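Local coordinates for aminofutalosine deaminase (Helicobacter pylori, PDB 7LKK), which catalyses the hydrolytic deamination of aminofutalosine in the menaquinone pathway and probably also converts adenosine to inosine, at residues A[136-141]-A[156-161]; A[78-83]-A[325-330]; A[216-221]-A[269-274]. All coordinates share one frame; numbering follows the deposited sequence.

The three contacts line one metal-dependent amidohydrolase barrel, with centres about 13 to 14 Å apart. Interaction 2 joins the end of strand 69-80 to the loop after strand 323-325 and so closes a long chain loop; interactions 1 and 3 are nested inside it, one after the other. Interaction 1 pairs strands 130-137 and 152-159, and the first of these lies beside strand 69-80 of interaction 2. Interaction 3 pairs strands 218-222 and 269-275 farther round the barrel. Interactions 2 and 3 supply the protein ligands of the iron, while interaction 1 holds the ribose of the bound inhibitor, so residues distant in sequence converge on one pocket at the C-terminal strand ends.

Interaction 1: A[136-141]-A[156-161]; sequences ISNHLI and FLEFLG. With MCF ((8R)-3-(5-S-methyl-5-thio-beta-D-ribofuranosyl)-3,6,7,8-tetrahydroimidazo[4,5-d][1,3]diazepin-8-ol), chain J; EDO (1,2-ethanediol), chain F.
Glu158 OE1 is gripped by two donors: the inhibitor hydroxyl O2S of MCF at 2.5 Å and, on its anti lone pair, Asn138 ND2 at 2.9 Å. The same Asn138 ND2 spends a second N-H on the backbone oxygen Glu158 O, 3.2 Å away and with the donor well above that carbonyl plane. Amide and carboxylate run side by side, 25° from coplanar, which together with the double tie fixes the rotation of the amide. Its other end is therefore turned to the sugar, and Asn138 OD1 accepts from MCF O3S at 2.7 Å; an ethanediol, probably from the crystallisation liquor, adds a second, longer bond to Asn138 OD1. Glu158 reaches the ribose with CG anti to its backbone N (chi1 174°) and CD anti again. Ile136 CG2 lies against its carboxylate, 3.5 Å from Glu158 OE2, while Leu160 CD2 packs on the amide nitrogen and Leu160 CD1 meets the methylthio end of the inhibitor.

Underneath runs a parallel strand pair from the beta-alpha-beta unit 130-159 of the barrel. Ser137 N bonds to Phe156 O, and Ser137 O takes the N-H of Glu158 at 2.7 Å in the carbonyl plane. Where the first strand ends, Ser137 OG accepts from Leu140 N in an ST motif and also bonds to Glu142. There the Leu140 and Leu157 side chains cross at about a right angle, Leu140 CD2 3.8 Å from Leu157 CD1, on the face covered by helix 166-180. Glu83, in the 3-10 turn after strand 69-80, accepts from Asn138 N through OE1 and from His139 N through OE2. The amide thus links carboxylate and ribose, and the very short bond from O2S, the ribose 2'-hydroxyl, is consistent with a charged Glu158 acting as a strong acceptor.

Interaction 2: A[78-83]-A[325-330]; sequences AHTHFE and VATDGL. With FE (Fe (III) ion), chain E; MCF ((8R)-3-(5-S-methyl-5-thio-beta-D-ribofuranosyl)-3,6,7,8-tetrahydroimidazo[4,5-d][1,3]diazepin-8-ol), chain J.
Packing is tightest where His79, His81 and Asp328 crowd round the iron, at the barrel mouth. His79 NE2 binds FE at 2.1 Å and His81 NE2 at 2.0 Å, two residues apart, the His-X-His pair characteristic of amidohydrolases. Asp328 comes from the facing loop and is a long ligand, its OD1 2.7 Å from FE. That oxygen lies at the edge of both imidazoles, with the carboxylate plane turned about 50° from each ring. Asp328 OD2 faces the inhibitor carbon C8 and is held by Ser302. His81 N, beside Gly329 CA, is buried without a partner.

Two threonine hydroxyls on one carbonyl oxygen fasten the loop. Thr80 OG1, anti to its own N (chi1 -174°), donates to Asp328 O over 2.9 Å from above the carbonyl plane, and Thr327 OG1, also hydrogen-bonded to Asn77 ND2, donates to the same oxygen in the carbonyl plane, on a lone pair; Asp328 N makes only a weak bond to His79 O.

Toward both ends the segments part and water fills in. One water joins Ala78 N to Val325 O, and another spans His81 O and Leu330 N.

MCF O8 binds FE at 2.0 Å, and MCF N1 sits 3.4 Å over the centre of the His81 ring. An iron-bound O8 beside Asp328 is consistent with a hydroxide delivered to the purine during deamination.

Interaction 3: A[216-221]-A[269-274]; sequences SLLSTH and THTLFV. With FE (Fe (III) ion), chain E; MCF ((8R)-3-(5-S-methyl-5-thio-beta-D-ribofuranosyl)-3,6,7,8-tetrahydroimidazo[4,5-d][1,3]diazepin-8-ol), chain J; EDO (1,2-ethanediol), chain H.
Two parallel strands of the TIM-type barrel typical of metallo-dependent hydrolases meet here, 218-221 and 269-274, with axes 27° apart. Four backbone bonds zip them together; Leu218 N gives to His270 O and Leu218 O receives from Leu272 N, then Thr220 repeats the pattern with Leu272 O and Val274 N.

Leu218 has the largest buried area. Its side chain, on the outward face with Thr220, Thr271 and Phe273, crosses Thr271 obliquely, CB 3.4 Å from Thr271 OG1, and continues to helix 201-213. Next on that face, Thr220 turns OG1 anti to its backbone N (chi1 -175°), toward Tyr262 and the carbonyl of Val193. This leaves CG2 in the crowded position between N and carbonyl carbon, from where the methyl makes a CH-pi contact over the face of Phe273, 4.0 Å from the ring centroid and 23° off its normal.

Val274 points to the barrel interior with Ser219, His221 and Leu272. Its CG2 rests 3.5 Å from Thr220 O and reaches on to Ser219 OG, while Val274 CB lies near His221 CD2. The His221 ring is fixed from behind by ND1, bonded to the carbonyl of His194, and has MCF C5 over the centre of one face. At its tip, His221 NE2 binds FE at 2.4 Å and lies 2.7 Å from MCF O8.

Interaction 1: A[136-141]-A[156-161]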
loop_
_atom_site.group_PDB
_atom_site.type_symbol
_atom_site.label_atom_id
_atom_site.label_comp_id
_atom_site.label_asym_id
_atom_site.label_seq_id
_atom_site.Cartn_x
_atom_site.Cartn_y
_atom_site.Cartn_z
ATOM N N ILE A 136 -1.613 -20.946 -10.461
ATOM C CA ILE A 136 -0.709 -21.285 -11.553
ATOM C C ILE A 136 0.339 -22.259 -11.035
ATOM O O ILE A 136 0.991 -22.005 -10.015
ATOM C CB ILE A 136 -0.054 -20.023 -12.135
ATOM C CG1 ILE A 136 -1.121 -19.024 -12.587
ATOM C CG2 ILE A 136 0.869 -20.391 -13.289
ATOM C CD1 ILE A 136 -1.643 -19.271 -13.989
ATOM N N SER A 137 0.513 -23.374 -11.741
ATOM C CA SER A 137 1.384 -24.443 -11.276
ATOM C C SER A 137 2.212 -24.975 -12.434
ATOM O O SER A 137 1.674 -25.249 -13.511
ATOM C CB SER A 137 0.568 -25.580 -10.652
ATOM O OG SER A 137 1.417 -26.571 -10.105
ATOM N N ASN A 138 3.517 -25.122 -12.203
ATOM C CA ASN A 138 4.422 -25.724 -13.174
ATOM C C ASN A 138 4.732 -27.185 -12.887
ATOM O O ASN A 138 5.073 -27.927 -13.813
ATOM C CB ASN A 138 5.740 -24.942 -13.228
ATOM C CG ASN A 138 5.547 -23.503 -13.657
ATOM O OD1 ASN A 138 5.932 -22.575 -12.948
ATOM N ND2 ASN A 138 4.947 -23.310 -14.825
ATOM N N HIS A 139 4.624 -27.616 -11.627
ATOM C CA HIS A 139 5.006 -28.967 -11.238
ATOM C C HIS A 139 3.995 -29.654 -10.329
ATOM O O HIS A 139 4.247 -30.788 -9.905
ATOM C CB HIS A 139 6.378 -28.957 -10.544
ATOM C CG HIS A 139 7.453 -28.273 -11.332
ATOM N ND1 HIS A 139 7.961 -28.791 -12.504
ATOM C CD2 HIS A 139 8.120 -27.115 -11.113
ATOM C CE1 HIS A 139 8.893 -27.981 -12.973
ATOM N NE2 HIS A 139 9.009 -26.955 -12.148
ATOM N N LEU A 140 2.880 -28.996 -9.998
ATOM C CA LEU A 140 1.814 -29.570 -9.171
ATOM C C LEU A 140 2.276 -29.869 -7.745
ATOM O O LEU A 140 1.721 -30.744 -7.074
ATOM C CB LEU A 140 1.226 -30.832 -9.813
ATOM C CG LEU A 140 0.766 -30.721 -11.268
ATOM C CD1 LEU A 140 0.138 -32.028 -11.731
ATOM C CD2 LEU A 140 -0.204 -29.563 -11.446
ATOM N N ILE A 141 3.287 -29.141 -7.262
ATOM C CA ILE A 141 3.795 -29.374 -5.914
ATOM C C ILE A 141 2.831 -28.848 -4.853
ATOM O O ILE A 141 2.829 -29.338 -3.717
ATOM C CB ILE A 141 5.202 -28.754 -5.779
ATOM C CG1 ILE A 141 6.180 -29.469 -6.712
ATOM C CG2 ILE A 141 5.720 -28.837 -4.349
ATOM C CD1 ILE A 141 7.561 -28.856 -6.736
ATOM N N PHE A 156 -4.167 -24.077 -12.823
ATOM C CA PHE A 156 -3.713 -23.888 -14.198
ATOM C C PHE A 156 -2.323 -24.500 -14.315
ATOM O O PHE A 156 -1.338 -23.922 -13.849
ATOM C CB PHE A 156 -3.678 -22.406 -14.565
ATOM C CG PHE A 156 -5.025 -21.735 -14.571
ATOM C CD1 PHE A 156 -5.583 -21.258 -13.394
ATOM C CD2 PHE A 156 -5.713 -21.545 -15.756
ATOM C CE1 PHE A 156 -6.815 -20.629 -13.399
ATOM C CE2 PHE A 156 -6.949 -20.918 -15.768
ATOM C CZ PHE A 156 -7.498 -20.457 -14.587
ATOM N N LEU A 157 -2.235 -25.675 -14.932
ATOM C CA LEU A 157 -0.933 -26.255 -15.249
ATOM C C LEU A 157 -0.296 -25.428 -16.357
ATOM O O LEU A 157 -0.793 -25.408 -17.489
ATOM C CB LEU A 157 -1.072 -27.715 -15.667
ATOM C CG LEU A 157 0.256 -28.414 -15.975
ATOM C CD1 LEU A 157 1.165 -28.413 -14.754
ATOM C CD2 LEU A 157 0.032 -29.829 -16.481
ATOM N N GLU A 158 0.802 -24.751 -16.039
ATOM C CA GLU A 158 1.388 -23.745 -16.912
ATOM C C GLU A 158 2.538 -24.343 -17.710
ATOM O O GLU A 158 3.456 -24.941 -17.136
ATOM C CB GLU A 158 1.882 -22.550 -16.099
ATOM C CG GLU A 158 2.637 -21.521 -16.909
ATOM C CD GLU A 158 3.134 -20.377 -16.053
ATOM O OE1 GLU A 158 4.066 -20.597 -15.253
ATOM O OE2 GLU A 158 2.587 -19.260 -16.176
ATOM N N PHE A 159 2.495 -24.161 -19.025
ATOM C CA PHE A 159 3.507 -24.710 -19.913
ATOM C C PHE A 159 4.608 -23.689 -20.162
ATOM O O PHE A 159 4.333 -22.512 -20.417
ATOM C CB PHE A 159 2.882 -25.147 -21.239
ATOM C CG PHE A 159 3.869 -25.730 -22.200
ATOM C CD1 PHE A 159 4.249 -27.055 -22.097
ATOM C CD2 PHE A 159 4.431 -24.950 -23.197
ATOM C CE1 PHE A 159 5.165 -27.597 -22.974
ATOM C CE2 PHE A 159 5.350 -25.484 -24.075
ATOM C CZ PHE A 159 5.715 -26.810 -23.962
ATOM N N LEU A 160 5.855 -24.148 -20.086
ATOM C CA LEU A 160 7.035 -23.364 -20.423
ATOM C C LEU A 160 7.821 -24.097 -21.501
ATOM O O LEU A 160 7.995 -25.316 -21.422
ATOM C CB LEU A 160 7.935 -23.140 -19.195
ATOM C CG LEU A 160 7.624 -22.059 -18.155
ATOM C CD1 LEU A 160 7.922 -20.682 -18.725
ATOM C CD2 LEU A 160 6.200 -22.135 -17.631
ATOM N N GLY A 161 8.293 -23.363 -22.506
ATOM C CA GLY A 161 9.105 -23.983 -23.540
ATOM C C GLY A 161 9.218 -23.196 -24.829
ATOM O O GLY A 161 8.247 -23.084 -25.583
HETATM O O8 MCF J . 3.211 -13.600 -13.168
HETATM C C8 MCF J . 4.335 -13.335 -12.368
HETATM C C7 MCF J . 5.341 -12.416 -13.052
HETATM N N6 MCF J . 5.335 -12.619 -14.480
HETATM C C5 MCF J . 5.438 -13.961 -15.008
HETATM N N4 MCF J . 5.536 -15.187 -14.222
HETATM C C10 MCF J . 5.598 -15.481 -12.769
HETATM C C9 MCF J . 5.017 -14.622 -11.856
HETATM N N1 MCF J . 5.214 -15.129 -10.648
HETATM C C2 MCF J . 5.878 -16.279 -10.753
HETATM N N3 MCF J . 6.101 -16.493 -12.053
HETATM C C1S MCF J . 6.840 -17.689 -12.563
HETATM C C2S MCF J . 6.202 -18.333 -13.815
HETATM O O2S MCF J . 5.209 -19.197 -13.459
HETATM O O4S MCF J . 8.010 -17.345 -12.953
HETATM C C4S MCF J . 8.446 -18.433 -14.072
HETATM C C3S MCF J . 7.377 -19.091 -14.421
HETATM O O3S MCF J . 7.437 -20.482 -13.844
HETATM C C5S MCF J . 9.041 -17.712 -15.269
HETATM S S5S MCF J . 10.276 -18.776 -16.068
HETATM C C6S MCF J . 10.558 -18.193 -17.765
HETATM C C1 EDO F . 9.805 -23.291 -12.084
HETATM O O1 EDO F . 8.669 -22.754 -11.397
HETATM C C2 EDO F . 9.800 -22.830 -13.537
HETATM O O2 EDO F . 10.245 -21.471 -13.617
#

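Interaction 2: A[78-83]-A[325-330]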
loop_
_atom_site.group_PDB
_atom_site.type_symbol
_atom_site.label_atom_id
_atom_site.label_comp_id
_atom_site.label_asym_id
_atom_site.label_seq_id
_atom_site.Cartn_x
_atom_site.Cartn_y
_atom_site.Cartn_z
ATOM N N ALA A 78 -7.735 -14.826 -8.471
ATOM C CA ALA A 78 -7.736 -15.534 -9.746
ATOM C C ALA A 78 -6.349 -15.860 -10.280
ATOM O O ALA A 78 -6.256 -16.535 -11.312
ATOM C CB ALA A 78 -8.497 -14.717 -10.794
ATOM N N HIS A 79 -5.277 -15.404 -9.630
ATOM C CA HIS A 79 -3.932 -15.608 -10.165
ATOM C C HIS A 79 -2.927 -15.578 -9.021
ATOM O O HIS A 79 -2.635 -14.507 -8.480
ATOM C CB HIS A 79 -3.596 -14.547 -11.209
ATOM C CG HIS A 79 -2.305 -14.791 -11.928
ATOM N ND1 HIS A 79 -2.206 -15.639 -13.010
ATOM C CD2 HIS A 79 -1.061 -14.296 -11.721
ATOM C CE1 HIS A 79 -0.957 -15.656 -13.440
ATOM N NE2 HIS A 79 -0.243 -14.849 -12.676
ATOM N N THR A 80 -2.395 -16.744 -8.658
ATOM C CA THR A 80 -1.318 -16.819 -7.682
ATOM C C THR A 80 -0.388 -17.963 -8.061
ATOM O O THR A 80 -0.766 -18.880 -8.794
ATOM C CB THR A 80 -1.850 -17.004 -6.255
ATOM O OG1 THR A 80 -0.762 -16.926 -5.326
ATOM C CG2 THR A 80 -2.535 -18.352 -6.116
ATOM N N HIS A 81 0.839 -17.897 -7.549
ATOM C CA HIS A 81 1.862 -18.924 -7.753
ATOM C C HIS A 81 2.277 -19.460 -6.386
ATOM O O HIS A 81 3.203 -18.936 -5.762
ATOM C CB HIS A 81 3.075 -18.371 -8.510
ATOM C CG HIS A 81 2.746 -17.769 -9.840
ATOM N ND1 HIS A 81 3.050 -18.388 -11.033
ATOM C CD2 HIS A 81 2.161 -16.593 -10.165
ATOM C CE1 HIS A 81 2.657 -17.624 -12.036
ATOM N NE2 HIS A 81 2.113 -16.529 -11.537
ATOM N N PHE A 82 1.587 -20.505 -5.919
ATOM C CA PHE A 82 1.883 -21.054 -4.599
ATOM C C PHE A 82 3.280 -21.658 -4.530
ATOM O O PHE A 82 3.914 -21.629 -3.469
ATOM C CB PHE A 82 0.842 -22.106 -4.218
ATOM C CG PHE A 82 -0.447 -21.528 -3.707
ATOM C CD1 PHE A 82 -0.499 -20.899 -2.474
ATOM C CD2 PHE A 82 -1.607 -21.624 -4.453
ATOM C CE1 PHE A 82 -1.685 -20.370 -2.000
ATOM C CE2 PHE A 82 -2.798 -21.098 -3.984
ATOM C CZ PHE A 82 -2.835 -20.470 -2.757
ATOM N N GLU A 83 3.777 -22.206 -5.642
ATOM C CA GLU A 83 5.071 -22.880 -5.628
ATOM C C GLU A 83 6.221 -21.944 -5.272
ATOM O O GLU A 83 7.265 -22.414 -4.809
ATOM C CB GLU A 83 5.333 -23.541 -6.984
ATOM C CG GLU A 83 4.360 -24.663 -7.327
ATOM C CD GLU A 83 4.525 -25.168 -8.751
ATOM O OE1 GLU A 83 4.633 -24.333 -9.674
ATOM O OE2 GLU A 83 4.542 -26.401 -8.948
ATOM N N VAL A 325 -8.802 -8.474 -9.658
ATOM C CA VAL A 325 -7.595 -8.128 -8.913
ATOM C C VAL A 325 -7.056 -9.377 -8.231
ATOM O O VAL A 325 -7.795 -10.074 -7.525
ATOM C CB VAL A 325 -7.873 -7.017 -7.886
ATOM C CG1 VAL A 325 -6.582 -6.625 -7.169
ATOM C CG2 VAL A 325 -8.499 -5.814 -8.568
ATOM N N ALA A 326 -5.768 -9.656 -8.431
ATOM C CA ALA A 326 -5.125 -10.844 -7.889
ATOM C C ALA A 326 -3.783 -10.479 -7.266
ATOM O O ALA A 326 -3.176 -9.456 -7.591
ATOM C CB ALA A 326 -4.922 -11.918 -8.968
ATOM N N THR A 327 -3.324 -11.346 -6.361
ATOM C CA THR A 327 -2.112 -11.092 -5.589
ATOM C C THR A 327 -0.838 -11.472 -6.326
ATOM O O THR A 327 0.240 -11.010 -5.936
ATOM C CB THR A 327 -2.150 -11.868 -4.270
ATOM O OG1 THR A 327 -2.231 -13.275 -4.545
ATOM C CG2 THR A 327 -3.349 -11.453 -3.435
ATOM N N ASP A 328 -0.934 -12.311 -7.361
ATOM C CA ASP A 328 0.227 -13.001 -7.918
ATOM C C ASP A 328 0.848 -13.858 -6.821
ATOM O O ASP A 328 0.182 -14.182 -5.831
ATOM C CB ASP A 328 1.244 -12.013 -8.504
ATOM C CG ASP A 328 1.768 -12.445 -9.862
ATOM O OD1 ASP A 328 1.584 -13.624 -10.221
ATOM O OD2 ASP A 328 2.368 -11.606 -10.568
ATOM N N GLY A 329 2.112 -14.235 -6.975
ATOM C CA GLY A 329 2.803 -15.007 -5.968
ATOM C C GLY A 329 3.756 -14.152 -5.146
ATOM O O GLY A 329 4.017 -12.991 -5.450
ATOM N N LEU A 330 4.275 -14.761 -4.076
ATOM C CA LEU A 330 5.318 -14.116 -3.288
ATOM C C LEU A 330 6.623 -13.980 -4.062
ATOM O O LEU A 330 7.558 -13.347 -3.564
ATOM C CB LEU A 330 5.554 -14.886 -1.987
ATOM C CG LEU A 330 4.422 -14.792 -0.960
ATOM C CD1 LEU A 330 4.731 -15.619 0.281
ATOM C CD2 LEU A 330 4.157 -13.339 -0.586
HETATM FE FE FE E . 1.823 -14.858 -12.588
HETATM O O8 MCF J . 3.211 -13.600 -13.168
HETATM C C8 MCF J . 4.335 -13.335 -12.368
HETATM C C7 MCF J . 5.341 -12.416 -13.052
HETATM N N6 MCF J . 5.335 -12.619 -14.480
HETATM C C5 MCF J . 5.438 -13.961 -15.008
HETATM N N4 MCF J . 5.536 -15.187 -14.222
HETATM C C10 MCF J . 5.598 -15.481 -12.769
HETATM C C9 MCF J . 5.017 -14.622 -11.856
HETATM N N1 MCF J . 5.214 -15.129 -10.648
HETATM C C2 MCF J . 5.878 -16.279 -10.753
HETATM N N3 MCF J . 6.101 -16.493 -12.053
HETATM C C1S MCF J . 6.840 -17.689 -12.563
HETATM C C2S MCF J . 6.202 -18.333 -13.815
HETATM O O2S MCF J . 5.209 -19.197 -13.459
HETATM O O4S MCF J . 8.010 -17.345 -12.953
HETATM C C4S MCF J . 8.446 -18.433 -14.072
HETATM C C3S MCF J . 7.377 -19.091 -14.421
HETATM O O3S MCF J . 7.437 -20.482 -13.844
HETATM C C5S MCF J . 9.041 -17.712 -15.269
HETATM S S5S MCF J . 10.276 -18.776 -16.068
HETATM C C6S MCF J . 10.558 -18.193 -17.765
HETATM O O HOH W 1 -8.859 -12.131 -8.783
HETATM O O HOH W 2 3.713 -17.710 -3.722
#

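Interaction 3: A[216-221]-A[269-274]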
loop_
_atom_site.group_PDB
_atom_site.type_symbol
_atom_site.label_atom_id
_atom_site.label_comp_id
_atom_site.label_asym_id
_atom_site.label_seq_id
_atom_site.Cartn_x
_atom_site.Cartn_y
_atom_site.Cartn_z
ATOM N N SER A 216 -11.154 -27.048 -20.846
ATOM C CA SER A 216 -10.415 -26.419 -19.762
ATOM C C SER A 216 -10.305 -24.914 -19.979
ATOM O O SER A 216 -10.292 -24.428 -21.113
ATOM C CB SER A 216 -9.010 -27.019 -19.639
ATOM O OG SER A 216 -9.057 -28.367 -19.209
ATOM N N LEU A 217 -10.216 -24.179 -18.873
ATOM C CA LEU A 217 -9.931 -22.756 -18.950
ATOM C C LEU A 217 -8.469 -22.535 -19.332
ATOM O O LEU A 217 -7.626 -23.428 -19.219
ATOM C CB LEU A 217 -10.222 -22.069 -17.612
ATOM C CG LEU A 217 -11.640 -21.621 -17.250
ATOM C CD1 LEU A 217 -12.707 -22.594 -17.727
ATOM C CD2 LEU A 217 -11.743 -21.404 -15.745
ATOM N N LEU A 218 -8.170 -21.322 -19.796
ATOM C CA LEU A 218 -6.813 -20.951 -20.171
ATOM C C LEU A 218 -6.412 -19.666 -19.460
ATOM O O LEU A 218 -7.257 -18.850 -19.086
ATOM C CB LEU A 218 -6.669 -20.770 -21.691
ATOM C CG LEU A 218 -6.601 -22.057 -22.516
ATOM C CD1 LEU A 218 -6.945 -21.783 -23.973
ATOM C CD2 LEU A 218 -5.228 -22.701 -22.393
ATOM N N SER A 219 -5.105 -19.503 -19.275
ATOM C CA SER A 219 -4.548 -18.315 -18.649
ATOM C C SER A 219 -3.187 -18.052 -19.274
ATOM O O SER A 219 -2.520 -18.977 -19.744
ATOM C CB SER A 219 -4.428 -18.474 -17.129
ATOM O OG SER A 219 -3.975 -17.276 -16.520
ATOM N N THR A 220 -2.786 -16.784 -19.289
ATOM C CA THR A 220 -1.509 -16.417 -19.884
ATOM C C THR A 220 -1.080 -15.053 -19.361
ATOM O O THR A 220 -1.918 -14.209 -19.030
ATOM C CB THR A 220 -1.590 -16.406 -21.418
ATOM O OG1 THR A 220 -0.293 -16.148 -21.971
ATOM C CG2 THR A 220 -2.573 -15.349 -21.907
ATOM N N HIS A 221 0.235 -14.862 -19.264
ATOM C CA HIS A 221 0.813 -13.553 -18.990
ATOM C C HIS A 221 0.974 -12.807 -20.308
ATOM O O HIS A 221 1.503 -13.362 -21.276
ATOM C CB HIS A 221 2.165 -13.684 -18.287
ATOM C CG HIS A 221 2.106 -14.447 -17.000
ATOM N ND1 HIS A 221 2.432 -15.783 -16.910
ATOM C CD2 HIS A 221 1.758 -14.059 -15.749
ATOM C CE1 HIS A 221 2.290 -16.186 -15.660
ATOM N NE2 HIS A 221 1.882 -15.160 -14.935
ATOM N N THR A 269 -12.111 -18.545 -27.089
ATOM C CA THR A 269 -11.746 -19.330 -25.919
ATOM C C THR A 269 -12.170 -18.577 -24.664
ATOM O O THR A 269 -12.572 -17.414 -24.715
ATOM C CB THR A 269 -10.237 -19.619 -25.863
ATOM O OG1 THR A 269 -9.511 -18.385 -25.927
ATOM C CG2 THR A 269 -9.805 -20.523 -27.011
ATOM N N HIS A 270 -12.084 -19.269 -23.528
ATOM C CA HIS A 270 -12.220 -18.661 -22.204
ATOM C C HIS A 270 -10.811 -18.554 -21.630
ATOM O O HIS A 270 -10.296 -19.495 -21.024
ATOM C CB HIS A 270 -13.143 -19.500 -21.321
ATOM C CG HIS A 270 -13.358 -18.939 -19.948
ATOM N ND1 HIS A 270 -14.615 -18.749 -19.414
ATOM C CD2 HIS A 270 -12.482 -18.546 -18.992
ATOM C CE1 HIS A 270 -14.504 -18.255 -18.193
ATOM N NE2 HIS A 270 -13.220 -18.118 -17.915
ATOM N N THR A 271 -10.180 -17.394 -21.816
ATOM C CA THR A 271 -8.772 -17.212 -21.474
ATOM C C THR A 271 -8.592 -16.002 -20.569
ATOM O O THR A 271 -9.094 -14.914 -20.870
ATOM C CB THR A 271 -7.913 -17.048 -22.734
ATOM O OG1 THR A 271 -8.019 -18.223 -23.545
ATOM C CG2 THR A 271 -6.452 -16.838 -22.361
ATOM N N LEU A 272 -7.867 -16.195 -19.470
ATOM C CA LEU A 272 -7.468 -15.103 -18.593
ATOM C C LEU A 272 -6.174 -14.484 -19.108
ATOM O O LEU A 272 -5.191 -15.194 -19.348
ATOM C CB LEU A 272 -7.272 -15.595 -17.157
ATOM C CG LEU A 272 -8.486 -15.849 -16.258
ATOM C CD1 LEU A 272 -9.335 -17.004 -16.767
ATOM C CD2 LEU A 272 -8.027 -16.118 -14.833
ATOM N N PHE A 273 -6.180 -13.166 -19.281
ATOM C CA PHE A 273 -4.999 -12.409 -19.680
ATOM C C PHE A 273 -4.528 -11.596 -18.483
ATOM O O PHE A 273 -5.263 -10.733 -17.993
ATOM C CB PHE A 273 -5.303 -11.496 -20.868
ATOM C CG PHE A 273 -5.330 -12.207 -22.186
ATOM C CD1 PHE A 273 -6.453 -12.912 -22.583
ATOM C CD2 PHE A 273 -4.231 -12.172 -23.029
ATOM C CE1 PHE A 273 -6.481 -13.569 -23.797
ATOM C CE2 PHE A 273 -4.256 -12.828 -24.246
ATOM C CZ PHE A 273 -5.380 -13.527 -24.628
ATOM N N VAL A 274 -3.315 -11.883 -18.008
ATOM C CA VAL A 274 -2.788 -11.315 -16.771
ATOM C C VAL A 274 -1.836 -10.171 -17.094
ATOM O O VAL A 274 -1.061 -10.247 -18.059
ATOM C CB VAL A 274 -2.088 -12.399 -15.928
ATOM C CG1 VAL A 274 -1.653 -11.841 -14.581
ATOM C CG2 VAL A 274 -3.006 -13.599 -15.742
HETATM FE FE FE E . 1.823 -14.858 -12.588
HETATM O O8 MCF J . 3.211 -13.600 -13.168
HETATM C C8 MCF J . 4.335 -13.335 -12.368
HETATM C C7 MCF J . 5.341 -12.416 -13.052
HETATM N N6 MCF J . 5.335 -12.619 -14.480
HETATM C C5 MCF J . 5.438 -13.961 -15.008
HETATM N N4 MCF J . 5.536 -15.187 -14.222
HETATM C C10 MCF J . 5.598 -15.481 -12.769
HETATM C C9 MCF J . 5.017 -14.622 -11.856
HETATM N N1 MCF J . 5.214 -15.129 -10.648
HETATM C C2 MCF J . 5.878 -16.279 -10.753
HETATM N N3 MCF J . 6.101 -16.493 -12.053
HETATM C C1S MCF J . 6.840 -17.689 -12.563
HETATM C C2S MCF J . 6.202 -18.333 -13.815
HETATM O O2S MCF J . 5.209 -19.197 -13.459
HETATM O O4S MCF J . 8.010 -17.345 -12.953
HETATM C C4S MCF J . 8.446 -18.433 -14.072
HETATM C C3S MCF J . 7.377 -19.091 -14.421
HETATM O O3S MCF J . 7.437 -20.482 -13.844
HETATM C C5S MCF J . 9.041 -17.712 -15.269
HETATM S S5S MCF J . 10.276 -18.776 -16.068
HETATM C C6S MCF J . 10.558 -18.193 -17.765
HETATM C C1 EDO H . -11.346 -23.001 -24.658
HETATM O O1 EDO H . -11.316 -22.108 -23.540
HETATM C C2 EDO H . -12.158 -24.238 -24.297
HETATM O O2 EDO H . -11.421 -25.034 -23.363
#